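Local coordinates for hypothetical protein XCC0632 (Xanthomonas campestris pv. campestris, PDB 2IQI) that is of unknown function but probably serves as the auxiliary lipoprotein component of an ABC-type transport system, at residues A[11-16]-A[154-159]; A[30-35]-A[88-93]; A[48-53]-A[112-117]; A[100-105]-A[129-134]; A[121-126]-A[145-150]. All coordinates share one frame; numbering follows the deposited sequence.

Contact 1 (A[11-16]-A[154-159]); sequences TIYAPT and DTAAVA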
# COMPACT_ATOMS: atom_id res chain seq x y z
N THR A 11 3.10 -11.15 19.95
CA THR A 11 4.12 -11.15 18.93
C THR A 11 3.96 -9.89 18.04
O THR A 11 2.84 -9.50 17.64
CB THR A 11 4.01 -12.40 18.10
OG1 THR A 11 3.73 -13.50 18.95
CG2 THR A 11 5.30 -12.66 17.33
N ILE A 12 5.08 -9.23 17.76
CA ILE A 12 5.05 -8.10 16.87
C ILE A 12 5.64 -8.47 15.47
O ILE A 12 6.83 -8.80 15.34
CB ILE A 12 5.76 -6.89 17.53
CG1 ILE A 12 5.08 -6.53 18.87
CG2 ILE A 12 5.91 -5.68 16.58
CD1 ILE A 12 3.57 -6.18 18.79
N TYR A 13 4.80 -8.40 14.43
CA TYR A 13 5.26 -8.58 13.05
C TYR A 13 5.77 -7.29 12.39
O TYR A 13 5.21 -6.21 12.57
CB TYR A 13 4.16 -9.25 12.21
CG TYR A 13 3.88 -10.63 12.75
CD1 TYR A 13 4.80 -11.66 12.56
CD2 TYR A 13 2.74 -10.88 13.50
CE1 TYR A 13 4.57 -12.94 13.06
CE2 TYR A 13 2.50 -12.18 14.04
CZ TYR A 13 3.42 -13.20 13.80
OH TYR A 13 3.23 -14.43 14.33
N ALA A 14 6.85 -7.42 11.63
CA ALA A 14 7.38 -6.30 10.87
C ALA A 14 7.86 -6.79 9.54
O ALA A 14 8.99 -7.32 9.42
CB ALA A 14 8.49 -5.61 11.61
N PRO A 15 7.01 -6.65 8.52
CA PRO A 15 7.43 -6.97 7.18
C PRO A 15 8.49 -6.03 6.65
O PRO A 15 8.62 -4.88 7.09
CB PRO A 15 6.13 -6.85 6.37
CG PRO A 15 5.05 -7.01 7.37
CD PRO A 15 5.60 -6.27 8.56
N THR A 16 9.24 -6.55 5.69
CA THR A 16 10.32 -5.87 5.04
C THR A 16 9.94 -5.82 3.59
O THR A 16 9.74 -6.86 2.96
CB THR A 16 11.59 -6.67 5.20
OG1 THR A 16 11.85 -6.74 6.59
CG2 THR A 16 12.77 -5.99 4.51
N ASP A 154 -1.35 -19.96 10.93
CA ASP A 154 -0.61 -19.27 12.00
C ASP A 154 -0.35 -17.82 11.59
O ASP A 154 -0.03 -17.55 10.43
CB ASP A 154 0.78 -19.85 12.41
CG ASP A 154 0.94 -21.41 12.25
OD1 ASP A 154 -0.03 -22.23 12.37
OD2 ASP A 154 2.12 -21.81 12.05
N THR A 155 -0.41 -16.91 12.54
CA THR A 155 -0.18 -15.51 12.25
C THR A 155 1.16 -15.26 11.53
O THR A 155 1.20 -14.44 10.61
CB THR A 155 -0.41 -14.59 13.48
OG1 THR A 155 0.61 -14.82 14.43
CG2 THR A 155 -1.75 -14.91 14.14
N ALA A 156 2.22 -15.97 11.89
CA ALA A 156 3.49 -15.88 11.09
C ALA A 156 3.35 -16.14 9.57
O ALA A 156 4.01 -15.47 8.76
CB ALA A 156 4.59 -16.76 11.65
N ALA A 157 2.52 -17.11 9.18
CA ALA A 157 2.28 -17.35 7.77
C ALA A 157 1.50 -16.16 7.15
O ALA A 157 1.76 -15.73 6.02
CB ALA A 157 1.54 -18.71 7.54
N VAL A 158 0.58 -15.64 7.94
CA VAL A 158 -0.27 -14.54 7.52
C VAL A 158 0.55 -13.26 7.27
O VAL A 158 0.34 -12.54 6.28
CB VAL A 158 -1.39 -14.29 8.56
CG1 VAL A 158 -2.15 -13.02 8.23
CG2 VAL A 158 -2.34 -15.47 8.58
N ALA A 159 1.50 -13.00 8.16
CA ALA A 159 2.34 -11.84 8.08
C ALA A 159 3.26 -11.95 6.88
O ALA A 159 3.54 -10.96 6.21
CB ALA A 159 3.13 -11.71 9.34

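Contact 2 (A[30-35]-A[88-93]); sequences WQLLVA and AAVARI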
# COMPACT_ATOMS: atom_id res chain seq x y z
N TRP A 30 9.56 15.98 -12.17
CA TRP A 30 8.58 16.61 -11.29
C TRP A 30 8.78 16.08 -9.84
O TRP A 30 9.67 15.23 -9.57
CB TRP A 30 7.15 16.46 -11.81
CG TRP A 30 6.85 15.10 -12.34
CD1 TRP A 30 7.00 14.68 -13.62
CD2 TRP A 30 6.37 13.97 -11.61
NE1 TRP A 30 6.63 13.37 -13.74
CE2 TRP A 30 6.25 12.90 -12.51
CE3 TRP A 30 6.03 13.75 -10.26
CZ2 TRP A 30 5.78 11.63 -12.13
CZ3 TRP A 30 5.57 12.48 -9.87
CH2 TRP A 30 5.45 11.44 -10.81
N GLN A 31 7.98 16.61 -8.91
CA GLN A 31 8.24 16.40 -7.51
C GLN A 31 6.99 15.89 -6.89
O GLN A 31 5.90 16.38 -7.23
CB GLN A 31 8.67 17.69 -6.84
CG GLN A 31 10.01 18.20 -7.34
CD GLN A 31 10.68 19.20 -6.39
OE1 GLN A 31 11.91 19.39 -6.47
NE2 GLN A 31 9.89 19.82 -5.48
N LEU A 32 7.16 14.91 -5.98
CA LEU A 32 6.05 14.16 -5.46
C LEU A 32 5.88 14.30 -3.96
O LEU A 32 6.80 14.07 -3.17
CB LEU A 32 6.15 12.67 -5.85
CG LEU A 32 5.00 11.71 -5.49
CD1 LEU A 32 3.66 12.10 -6.12
CD2 LEU A 32 5.34 10.28 -5.87
N LEU A 33 4.66 14.66 -3.59
CA LEU A 33 4.30 14.65 -2.20
C LEU A 33 3.41 13.42 -1.95
O LEU A 33 2.35 13.29 -2.59
CB LEU A 33 3.57 15.95 -1.79
CG LEU A 33 2.83 15.79 -0.45
CD1 LEU A 33 3.84 15.74 0.66
CD2 LEU A 33 1.76 16.84 -0.16
N VAL A 34 3.84 12.52 -1.05
CA VAL A 34 3.04 11.38 -0.69
C VAL A 34 2.24 11.76 0.56
O VAL A 34 2.81 11.94 1.63
CB VAL A 34 3.92 10.12 -0.44
CG1 VAL A 34 3.07 8.93 0.04
CG2 VAL A 34 4.71 9.76 -1.67
N ALA A 35 0.92 11.87 0.44
CA ALA A 35 0.07 12.14 1.59
C ALA A 35 0.01 11.00 2.64
O ALA A 35 0.43 9.85 2.37
CB ALA A 35 -1.32 12.52 1.13
N ALA A 88 13.81 12.09 -8.09
CA ALA A 88 14.74 12.66 -7.15
C ALA A 88 14.00 13.33 -6.01
O ALA A 88 14.59 13.51 -4.95
CB ALA A 88 15.70 13.65 -7.85
N ALA A 89 12.74 13.69 -6.20
CA ALA A 89 12.04 14.43 -5.14
C ALA A 89 10.72 13.81 -4.67
O ALA A 89 9.68 13.99 -5.28
CB ALA A 89 11.84 15.91 -5.55
N VAL A 90 10.78 13.08 -3.56
CA VAL A 90 9.60 12.52 -2.94
C VAL A 90 9.64 12.94 -1.52
O VAL A 90 10.68 12.85 -0.91
CB VAL A 90 9.63 11.00 -2.86
CG1 VAL A 90 8.19 10.47 -2.91
CG2 VAL A 90 10.49 10.41 -3.95
N ALA A 91 8.50 13.34 -0.97
CA ALA A 91 8.49 13.81 0.39
C ALA A 91 7.15 13.52 1.07
O ALA A 91 6.16 13.20 0.39
CB ALA A 91 8.80 15.28 0.41
N ARG A 92 7.13 13.64 2.40
CA ARG A 92 5.94 13.43 3.18
C ARG A 92 5.46 14.80 3.61
O ARG A 92 5.40 15.69 2.82
CB ARG A 92 6.24 12.56 4.40
CG ARG A 92 7.09 11.32 4.13
CD ARG A 92 7.33 10.63 5.44
NE ARG A 92 7.39 9.17 5.36
CZ ARG A 92 8.51 8.48 5.15
NH1 ARG A 92 9.68 9.12 4.94
NH2 ARG A 92 8.49 7.15 5.14
N ILE A 93 5.13 15.01 4.86
CA ILE A 93 4.63 16.32 5.25
C ILE A 93 5.46 16.95 6.38
O ILE A 93 6.11 17.99 6.19
CB ILE A 93 3.16 16.20 5.59
CG1 ILE A 93 2.48 15.40 4.46
CG2 ILE A 93 2.54 17.58 5.73
CD1 ILE A 93 1.05 14.85 4.76
O HOH W 1 12.79 14.27 -9.28

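Contact 3 (A[48-53]-A[112-117]); sequences INVRPT and SDYAGQ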
# COMPACT_ATOMS: atom_id res chain seq x y z
N ILE A 48 -4.20 -6.61 13.72
CA ILE A 48 -4.24 -7.33 12.46
C ILE A 48 -5.63 -7.84 12.24
O ILE A 48 -6.10 -8.71 12.97
CB ILE A 48 -3.24 -8.49 12.42
CG1 ILE A 48 -1.85 -8.00 12.81
CG2 ILE A 48 -3.27 -9.12 11.02
CD1 ILE A 48 -0.75 -9.00 12.71
N ASN A 49 -6.28 -7.31 11.23
CA ASN A 49 -7.62 -7.74 10.88
C ASN A 49 -7.71 -9.10 10.20
O ASN A 49 -6.82 -9.51 9.43
CB ASN A 49 -8.28 -6.70 10.02
CG ASN A 49 -8.29 -5.34 10.69
OD1 ASN A 49 -8.13 -5.25 11.90
ND2 ASN A 49 -8.50 -4.29 9.90
N VAL A 50 -8.80 -9.78 10.53
CA VAL A 50 -9.09 -11.07 9.96
C VAL A 50 -10.60 -11.14 9.75
O VAL A 50 -11.37 -10.72 10.60
CB VAL A 50 -8.51 -12.21 10.86
CG1 VAL A 50 -8.97 -12.07 12.30
CG2 VAL A 50 -8.84 -13.62 10.29
N ARG A 51 -11.01 -11.64 8.59
CA ARG A 51 -12.41 -11.85 8.25
C ARG A 51 -12.66 -13.36 8.18
O ARG A 51 -12.49 -13.96 7.11
CB ARG A 51 -12.69 -11.19 6.90
CG ARG A 51 -14.14 -11.25 6.41
CD ARG A 51 -14.37 -10.44 5.16
NE ARG A 51 -13.82 -9.09 5.27
CZ ARG A 51 -14.53 -7.99 5.48
NH1 ARG A 51 -15.85 -8.04 5.61
NH2 ARG A 51 -13.92 -6.83 5.54
N PRO A 52 -12.98 -14.00 9.32
CA PRO A 52 -13.16 -15.44 9.25
C PRO A 52 -14.40 -15.87 8.47
O PRO A 52 -14.41 -16.98 7.94
CB PRO A 52 -13.27 -15.85 10.71
CG PRO A 52 -13.81 -14.64 11.38
CD PRO A 52 -13.14 -13.51 10.71
N THR A 53 -15.44 -15.04 8.41
CA THR A 53 -16.57 -15.24 7.50
C THR A 53 -16.95 -13.91 6.89
O THR A 53 -16.69 -12.86 7.46
CB THR A 53 -17.88 -15.85 8.15
OG1 THR A 53 -18.21 -15.16 9.37
CG2 THR A 53 -17.78 -17.36 8.37
N SER A 112 -6.58 -10.25 6.78
CA SER A 112 -6.47 -11.66 6.46
C SER A 112 -7.85 -12.18 6.11
O SER A 112 -8.73 -12.21 6.95
CB SER A 112 -5.93 -12.39 7.66
OG SER A 112 -5.66 -13.70 7.30
N ASP A 113 -8.05 -12.56 4.85
CA ASP A 113 -9.40 -12.87 4.34
C ASP A 113 -9.52 -14.34 4.01
O ASP A 113 -8.79 -14.86 3.15
CB ASP A 113 -9.70 -12.01 3.12
CG ASP A 113 -11.12 -12.22 2.54
OD1 ASP A 113 -12.04 -12.74 3.23
OD2 ASP A 113 -11.30 -11.83 1.35
N TYR A 114 -10.42 -15.02 4.72
CA TYR A 114 -10.58 -16.47 4.54
C TYR A 114 -11.31 -16.77 3.25
O TYR A 114 -11.07 -17.81 2.64
CB TYR A 114 -11.26 -17.14 5.73
CG TYR A 114 -10.32 -17.59 6.81
CD1 TYR A 114 -9.86 -18.92 6.86
CD2 TYR A 114 -9.88 -16.69 7.78
CE1 TYR A 114 -8.99 -19.33 7.88
CE2 TYR A 114 -9.03 -17.07 8.78
CZ TYR A 114 -8.57 -18.38 8.84
OH TYR A 114 -7.71 -18.73 9.85
N ALA A 115 -12.18 -15.85 2.85
CA ALA A 115 -12.98 -15.93 1.62
C ALA A 115 -13.63 -17.34 1.39
O ALA A 115 -13.46 -17.96 0.32
CB ALA A 115 -12.14 -15.44 0.40
N GLY A 116 -14.34 -17.84 2.40
CA GLY A 116 -14.78 -19.26 2.38
C GLY A 116 -13.76 -20.31 1.90
O GLY A 116 -14.08 -21.21 1.12
N GLN A 117 -12.52 -20.18 2.33
CA GLN A 117 -11.49 -21.12 1.98
C GLN A 117 -10.96 -21.63 3.28
O GLN A 117 -11.34 -21.17 4.34
CB GLN A 117 -10.37 -20.44 1.19
CG GLN A 117 -10.69 -20.21 -0.27
CD GLN A 117 -10.53 -21.48 -1.07
OE1 GLN A 117 -10.93 -22.56 -0.64
NE2 GLN A 117 -9.89 -21.36 -2.23

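Contact 4 (A[100-105]-A[129-134]); sequences DYKLAI and KLLHSS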
# COMPACT_ATOMS: atom_id res chain seq x y z
N ASP A 100 5.10 19.37 -7.30
CA ASP A 100 4.20 19.33 -8.49
C ASP A 100 2.96 18.42 -8.36
O ASP A 100 1.85 18.83 -8.63
CB ASP A 100 5.00 18.90 -9.71
CG ASP A 100 6.26 19.72 -9.91
OD1 ASP A 100 6.16 20.83 -10.46
OD2 ASP A 100 7.36 19.24 -9.54
N TYR A 101 3.15 17.17 -7.94
CA TYR A 101 2.02 16.22 -7.77
C TYR A 101 1.87 15.76 -6.35
O TYR A 101 2.85 15.75 -5.60
CB TYR A 101 2.18 15.00 -8.68
CG TYR A 101 2.11 15.36 -10.14
CD1 TYR A 101 0.88 15.46 -10.80
CD2 TYR A 101 3.28 15.64 -10.86
CE1 TYR A 101 0.81 15.82 -12.16
CE2 TYR A 101 3.23 16.00 -12.22
CZ TYR A 101 1.99 16.09 -12.85
OH TYR A 101 1.93 16.42 -14.16
N LYS A 102 0.65 15.36 -5.99
CA LYS A 102 0.35 14.80 -4.67
C LYS A 102 -0.30 13.42 -4.85
O LYS A 102 -1.30 13.30 -5.55
CB LYS A 102 -0.58 15.75 -3.90
CG LYS A 102 -1.15 15.19 -2.58
CD LYS A 102 -2.54 15.81 -2.24
CE LYS A 102 -2.67 16.09 -0.71
NZ LYS A 102 -4.04 16.52 -0.27
N LEU A 103 0.29 12.40 -4.22
CA LEU A 103 -0.26 11.02 -4.21
C LEU A 103 -1.06 10.78 -2.95
O LEU A 103 -0.48 10.69 -1.85
CB LEU A 103 0.84 9.98 -4.30
CG LEU A 103 0.44 8.52 -4.18
CD1 LEU A 103 -0.49 8.08 -5.28
CD2 LEU A 103 1.69 7.66 -4.21
N ALA A 104 -2.38 10.66 -3.12
CA ALA A 104 -3.27 10.39 -2.00
C ALA A 104 -3.91 8.97 -2.04
O ALA A 104 -4.61 8.60 -2.99
CB ALA A 104 -4.35 11.45 -1.92
N ILE A 105 -3.68 8.20 -0.98
CA ILE A 105 -4.16 6.83 -0.90
C ILE A 105 -5.27 6.69 0.14
O ILE A 105 -5.13 7.13 1.25
CB ILE A 105 -3.01 5.88 -0.57
CG1 ILE A 105 -1.92 5.96 -1.63
CG2 ILE A 105 -3.48 4.45 -0.58
CD1 ILE A 105 -0.60 5.36 -1.17
N LYS A 129 -5.36 8.56 -5.68
CA LYS A 129 -5.58 9.66 -6.57
C LYS A 129 -4.24 10.31 -6.74
O LYS A 129 -3.48 10.43 -5.75
CB LYS A 129 -6.52 10.65 -5.92
CG LYS A 129 -7.91 10.15 -5.72
CD LYS A 129 -8.74 11.24 -5.16
CE LYS A 129 -10.17 10.90 -5.47
NZ LYS A 129 -10.67 9.64 -4.85
N LEU A 130 -3.94 10.72 -7.96
CA LEU A 130 -2.84 11.61 -8.21
C LEU A 130 -3.42 12.97 -8.57
O LEU A 130 -4.23 13.10 -9.49
CB LEU A 130 -1.99 11.06 -9.35
CG LEU A 130 -0.74 11.88 -9.64
CD1 LEU A 130 0.22 11.80 -8.41
CD2 LEU A 130 -0.05 11.43 -10.89
N LEU A 131 -3.04 13.98 -7.82
CA LEU A 131 -3.51 15.36 -8.01
C LEU A 131 -2.37 16.24 -8.47
O LEU A 131 -1.20 16.00 -8.12
CB LEU A 131 -4.06 15.92 -6.71
CG LEU A 131 -5.35 15.27 -6.23
CD1 LEU A 131 -5.65 15.61 -4.77
CD2 LEU A 131 -6.52 15.74 -7.13
N HIS A 132 -2.71 17.24 -9.28
CA HIS A 132 -1.75 18.24 -9.72
C HIS A 132 -1.88 19.36 -8.70
O HIS A 132 -2.95 19.98 -8.59
CB HIS A 132 -2.11 18.69 -11.15
CG HIS A 132 -1.07 19.56 -11.80
ND1 HIS A 132 -1.31 20.86 -12.16
CD2 HIS A 132 0.21 19.31 -12.13
CE1 HIS A 132 -0.22 21.38 -12.69
NE2 HIS A 132 0.72 20.46 -12.69
N SER A 133 -0.83 19.61 -7.91
CA SER A 133 -0.97 20.46 -6.70
C SER A 133 -1.56 21.85 -6.96
O SER A 133 -2.37 22.35 -6.16
CB SER A 133 0.36 20.58 -5.93
OG SER A 133 1.01 19.32 -5.81
N SER A 134 -1.16 22.45 -8.08
CA SER A 134 -1.69 23.74 -8.57
C SER A 134 -3.20 23.86 -8.68
O SER A 134 -3.79 24.68 -8.02
CB SER A 134 -1.12 24.06 -9.93
OG SER A 134 0.02 24.83 -9.76

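Contact 5 (A[121-126]-A[145-150]); sequences AATIEL and TVARPS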
# COMPACT_ATOMS: atom_id res chain seq x y z
N ALA A 121 -6.30 -15.26 2.71
CA ALA A 121 -5.43 -14.47 1.83
C ALA A 121 -5.18 -13.10 2.47
O ALA A 121 -6.13 -12.43 2.89
CB ALA A 121 -6.05 -14.33 0.46
N ALA A 122 -3.91 -12.70 2.56
CA ALA A 122 -3.60 -11.33 2.98
C ALA A 122 -4.03 -10.40 1.87
O ALA A 122 -3.58 -10.54 0.75
CB ALA A 122 -2.14 -11.17 3.26
N THR A 123 -4.91 -9.47 2.20
CA THR A 123 -5.65 -8.71 1.25
C THR A 123 -5.52 -7.21 1.50
O THR A 123 -5.84 -6.72 2.60
CB THR A 123 -7.13 -9.13 1.31
OG1 THR A 123 -7.23 -10.51 0.94
CG2 THR A 123 -8.01 -8.29 0.37
N ILE A 124 -5.07 -6.49 0.48
CA ILE A 124 -5.01 -5.07 0.56
C ILE A 124 -5.82 -4.56 -0.59
O ILE A 124 -5.60 -4.95 -1.72
CB ILE A 124 -3.56 -4.54 0.51
CG1 ILE A 124 -2.73 -5.17 1.63
CG2 ILE A 124 -3.54 -3.09 0.79
CD1 ILE A 124 -1.32 -4.77 1.63
N GLU A 125 -6.80 -3.72 -0.28
CA GLU A 125 -7.51 -2.98 -1.29
C GLU A 125 -7.44 -1.50 -0.96
O GLU A 125 -7.74 -1.11 0.19
CB GLU A 125 -8.94 -3.45 -1.42
CG GLU A 125 -9.84 -2.47 -2.18
CD GLU A 125 -11.30 -2.97 -2.29
OE1 GLU A 125 -11.60 -4.10 -1.78
OE2 GLU A 125 -12.13 -2.25 -2.92
N LEU A 126 -7.03 -0.70 -1.95
CA LEU A 126 -6.84 0.74 -1.78
C LEU A 126 -7.10 1.57 -3.07
O LEU A 126 -7.05 1.03 -4.20
CB LEU A 126 -5.48 1.05 -1.17
CG LEU A 126 -4.25 0.62 -1.99
CD1 LEU A 126 -3.93 1.65 -3.10
CD2 LEU A 126 -2.98 0.24 -1.12
N THR A 145 -6.24 -3.85 -5.96
CA THR A 145 -6.57 -4.93 -5.02
C THR A 145 -5.52 -6.02 -5.15
O THR A 145 -5.31 -6.55 -6.22
CB THR A 145 -7.96 -5.64 -5.34
OG1 THR A 145 -8.95 -4.68 -5.69
CG2 THR A 145 -8.45 -6.42 -4.16
N VAL A 146 -4.91 -6.41 -4.05
CA VAL A 146 -4.02 -7.53 -4.10
C VAL A 146 -4.40 -8.53 -3.02
O VAL A 146 -4.67 -8.14 -1.88
CB VAL A 146 -2.59 -7.06 -3.91
CG1 VAL A 146 -1.65 -8.24 -3.70
CG2 VAL A 146 -2.15 -6.26 -5.11
N ALA A 147 -4.45 -9.82 -3.38
CA ALA A 147 -4.68 -10.91 -2.40
C ALA A 147 -3.64 -12.01 -2.56
O ALA A 147 -3.44 -12.56 -3.66
CB ALA A 147 -6.10 -11.47 -2.50
N ARG A 148 -2.93 -12.33 -1.49
CA ARG A 148 -1.90 -13.37 -1.63
C ARG A 148 -2.16 -14.48 -0.64
O ARG A 148 -2.23 -14.22 0.56
CB ARG A 148 -0.49 -12.78 -1.46
CG ARG A 148 -0.10 -11.73 -2.53
CD ARG A 148 0.21 -12.30 -3.91
NE ARG A 148 1.42 -13.13 -3.86
CZ ARG A 148 2.64 -12.70 -4.17
NH1 ARG A 148 2.81 -11.45 -4.61
NH2 ARG A 148 3.70 -13.51 -4.06
N PRO A 149 -2.31 -15.72 -1.13
CA PRO A 149 -2.68 -16.82 -0.22
C PRO A 149 -1.55 -17.04 0.75
O PRO A 149 -0.37 -16.93 0.38
CB PRO A 149 -2.80 -18.03 -1.15
CG PRO A 149 -1.85 -17.70 -2.29
CD PRO A 149 -2.06 -16.20 -2.50
N SER A 150 -1.93 -17.28 1.99
CA SER A 150 -1.05 -17.62 3.07
C SER A 150 -0.90 -19.13 3.07
O SER A 150 -1.79 -19.83 2.62
CB SER A 150 -1.71 -17.21 4.37
OG SER A 150 -0.99 -17.73 5.45

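Contact 1 (A[11-16]-A[154-159])
A single aromatic side chain, that of Tyr13, spans the gap between residues 11-16 and the first turn of the helix that begins at Thr155. Strand 11-13 and helix segment 155-159 run in nearly the same direction, 13° apart, but their axes come no closer than 9.9 Å, so a long side chain has to make the connection. Tyr13 has CG anti to its own carbonyl carbon (chi1 -63°); its CB is directed at the helix, and the ring carries the contact from there to its hydroxyl, tightly packed along its length. Near its base, Ala159 CB lies over the face in a CH-pi contact, 4.0 Å from the ring centroid and closest to CD1. The carbonyl oxygen of Thr155 lies over the same face, displaced toward the rim. At the tip, Tyr13 OH and Thr155 OG1 share a hydrogen bond of 2.7 Å in which either hydroxyl could be the donor. Thr155 presents OG1 from the crowded position between its backbone N and carbonyl carbon (chi1 70°), and the two side chains cross at about a right angle.

The rest is looser. Exposed Ala156 brings its CB to 4.1 Å from Tyr13 CE1, Pro15 CG stays 4.4 Å from Ala159 O, and Asp154, at the N-cap position, makes no capping bond with its carboxylate.

Strand 11-13 also pairs in parallel with strand 63-65, whose Ala63 and Trp65 touch the tyrosine, while Tyr60 packs on Thr155 and Val158. The contact thus joins this two-stranded sheet to the N-terminal end of helix 155-185.

Contact 2 (A[30-35]-A[88-93])
Val90 CG1 is the meeting point of the apolar centre, lying 3.8 Å from Val34 CG2 and 4.1 Å from Leu32 CD2. All three side chains point the same way, and Val90 turns CG1 anti to its backbone N (chi1 -151°), beside both partners. Around this cluster the strands run in parallel, 15° apart, joined by backbone bonds that alternate in direction. Leu32 N gives to Ala89 O at 2.8 Å, Val34 N to Ala91 O at 2.8 Å, and Ala91 N returns a bond to Leu32 O at 2.9 Å. All three donors lie nearly along the C=O axis of their acceptors; only the N-H of Ala91 is bent away from its oxygen. On the face carrying Gln31, Leu33, Ala89 and Ala91, the extended Gln31 chain lies along Ala89 CB, and Leu33 CD1 comes within 4.1 Å of Ile93 CG1.

The polar edge lies at the two ends. Where the strands begin, one water donates to Trp30 O and accepts from Ala88 N at 2.7 Å. Where they finish, Arg92 turns from its partner strand and forms a salt bridge with Asp75. Trp30 NE1 is bonded to Gln182.

Strand 31-34 lies between strand 89-91 and strand 101-110, parallel to both. Helix 69-82 covers Val90, Leu32 and Val34 with Phe81 and Val78, and helix 155-185 reaches Leu32 through Thr177.

Contact 3 (A[48-53]-A[112-117])
Tyr114 sets the edge of its ring against Val50, with CE2 3.8 Å from Val50 CG2 and the methyl near the ring plane. The two side chains lie alongside each other and point the same way. Val50 holds CG1 in the crowded position between its backbone N and carbonyl carbon (chi1 53°), which leaves CG2, anti to N, as the methyl that meets the tyrosine. Pro52 CA approaches the same ring obliquely, 3.8 Å from Tyr114 CD2.

The backbones pair in parallel. Ser112 N gives a nearly straight bond to Asn49 O at 2.8 Å, meeting that oxygen from above the carbonyl plane. Arg51 N then bonds to Ser112 O at 2.9 Å, and a weak bond of 3.3 Å from Tyr114 N to Arg51 O completes the pairing of Arg51 with Asp113. Ser112 OG is bonded to the hydroxyl of Tyr60.

Arg51 and Asp113 lie side by side on the other face, yet do not form a salt bridge: Arg51 NE is 4.5 Å from Asp113 OD1, and the guanidinium and carboxylate planes stand 79° apart. Arg51 NE pairs instead with Glu111. Asp113 OD1 turns back on its own chain and accepts from Ala115 N at 3.1 Å, from above the carboxylate plane.

This last bond defines an Asx turn, which ends strand 112-113, and a Gln117 N to Tyr114 O bond follows through left-handed Ala115 and Gly116. The whole is a short parallel strand pair at one end of the mixed sheet, closed by that turn.

Contact 4 (A[100-105]-A[129-134])
Backbone hydrogen bonds dominate this antiparallel pairing, in which the strands run 157° apart. Lys102 and Leu131 form one hydrogen-bonded pair, each N giving to the other's O at 2.9 Å. Ala104 and Lys129 form the next, with Ala104 N 2.9 Å from Lys129 O and Lys129 N 2.8 Å from Ala104 O. Beyond the paired residues Ser133 N bonds to Asp100 O at 2.9 Å, coming from above the carbonyl plane. Ser133 OG is also near this oxygen, though that second bond is weak and its proton could go to Ser99 O instead.

The aromatic contact lies at the non-hydrogen-bonded pair Tyr101 and His132. Their rings meet obliquely, with centroids 5.2 Å apart and planes at 59°, so that His132 CD2 touches the CE1 corner of the tyrosine at 3.5 Å. His132 reaches over because its CG is anti to N (chi1 -171°), whereas Tyr101 CG is anti to its carbonyl carbon.

Apolar contacts divide between the faces. Leu130 CD1 packs 3.8 Å from Tyr101 CB, on the same face as Leu103, which is covered by helices 69-82 and 155-185. On the face of Ala104 and Lys129, Leu131 CD1 rests 4.0 Å from CD of Lys102, touching its aliphatic part.

Both rings have anchors elsewhere: Tyr101 OH is bonded to Asp184, and His132 ND1 to Asp135 OD2. The aspartate at His132 would tend to stabilise a protonated imidazole, while Lys102, Leu131, Ala104 and Lys129 satisfy their backbone N-H and C=O groups by exchange across the strands.

Contact 5 (A[121-126]-A[145-150])
Thr123 has its hydroxyl anti to the carbonyl carbon (chi1 -63°), a setting that turns OG1 along its own strand and toward the partner strand at once. OG1 lies 2.9 Å from Ala121 O as a possible donor, although the proton has another acceptor within range, and it also rests against Ala147 CB at 3.7 Å. Ala147 CB meets Ala121 CB at 4.1 Å. Further along the same face Thr145 places CG2 anti to its backbone N, bringing that methyl to 4.1 Å from Glu125 CB. From CB onward Glu125 is extended, with CG anti to N (chi1 164°), and its carboxylate forms salt bridges with Arg109 through OE1 and Arg108 through OE2. Arg148, directed to the opposite face, is coiled instead: its first three torsions all turn the same way, and NH1 is bonded to Gln168 of helix 155-185.

The strands are antiparallel. Ile124 and Val146 exchange two bonds, Ile124 N to Val146 O at 2.9 Å and Val146 N to Ile124 O at 2.8 Å. Ala122 and Arg148 do the same, though the bond from Ala122 N to Arg148 O, 3.0 Å long, is the more bent. Pro149 stands opposite Ala121 in a non-hydrogen-bonded pair, so its lack of an N-H costs no cross-strand bond.

The hairpin is two-sided. Ala122, Ile124 and Val146 form the apolar part of one face, Ala122 packing on helix 155-185, with Arg148 at its end. The other is mixed: polar Thr123, Glu125 and Thr145 sit among alanines and Pro149, and the glutamate charge is probably balanced by two arginines.

Overall arrangement
Contacts 2, 3, 4 and 5 all belong to the mixed sheet, while contact 1 joins a separate two-stranded sheet to helix 155-185 and closes a chain loop enclosing the others. Within it, contact 2 closes before contact 4 opens and contact 3 before contact 5, whereas the segments of 2 and 3, like those of 4 and 5, alternate. At one end contacts 2 and 4 have centres about 9 Å apart, joined through strands 31-34 and 101-110. At the other, the centres of 3 and 5 are about 10 Å apart, and contact 1 touches both. Long strand 121-132 serves contacts 4 and 5, centres about 25 Å apart, and so ties both ends into one elongated molecule.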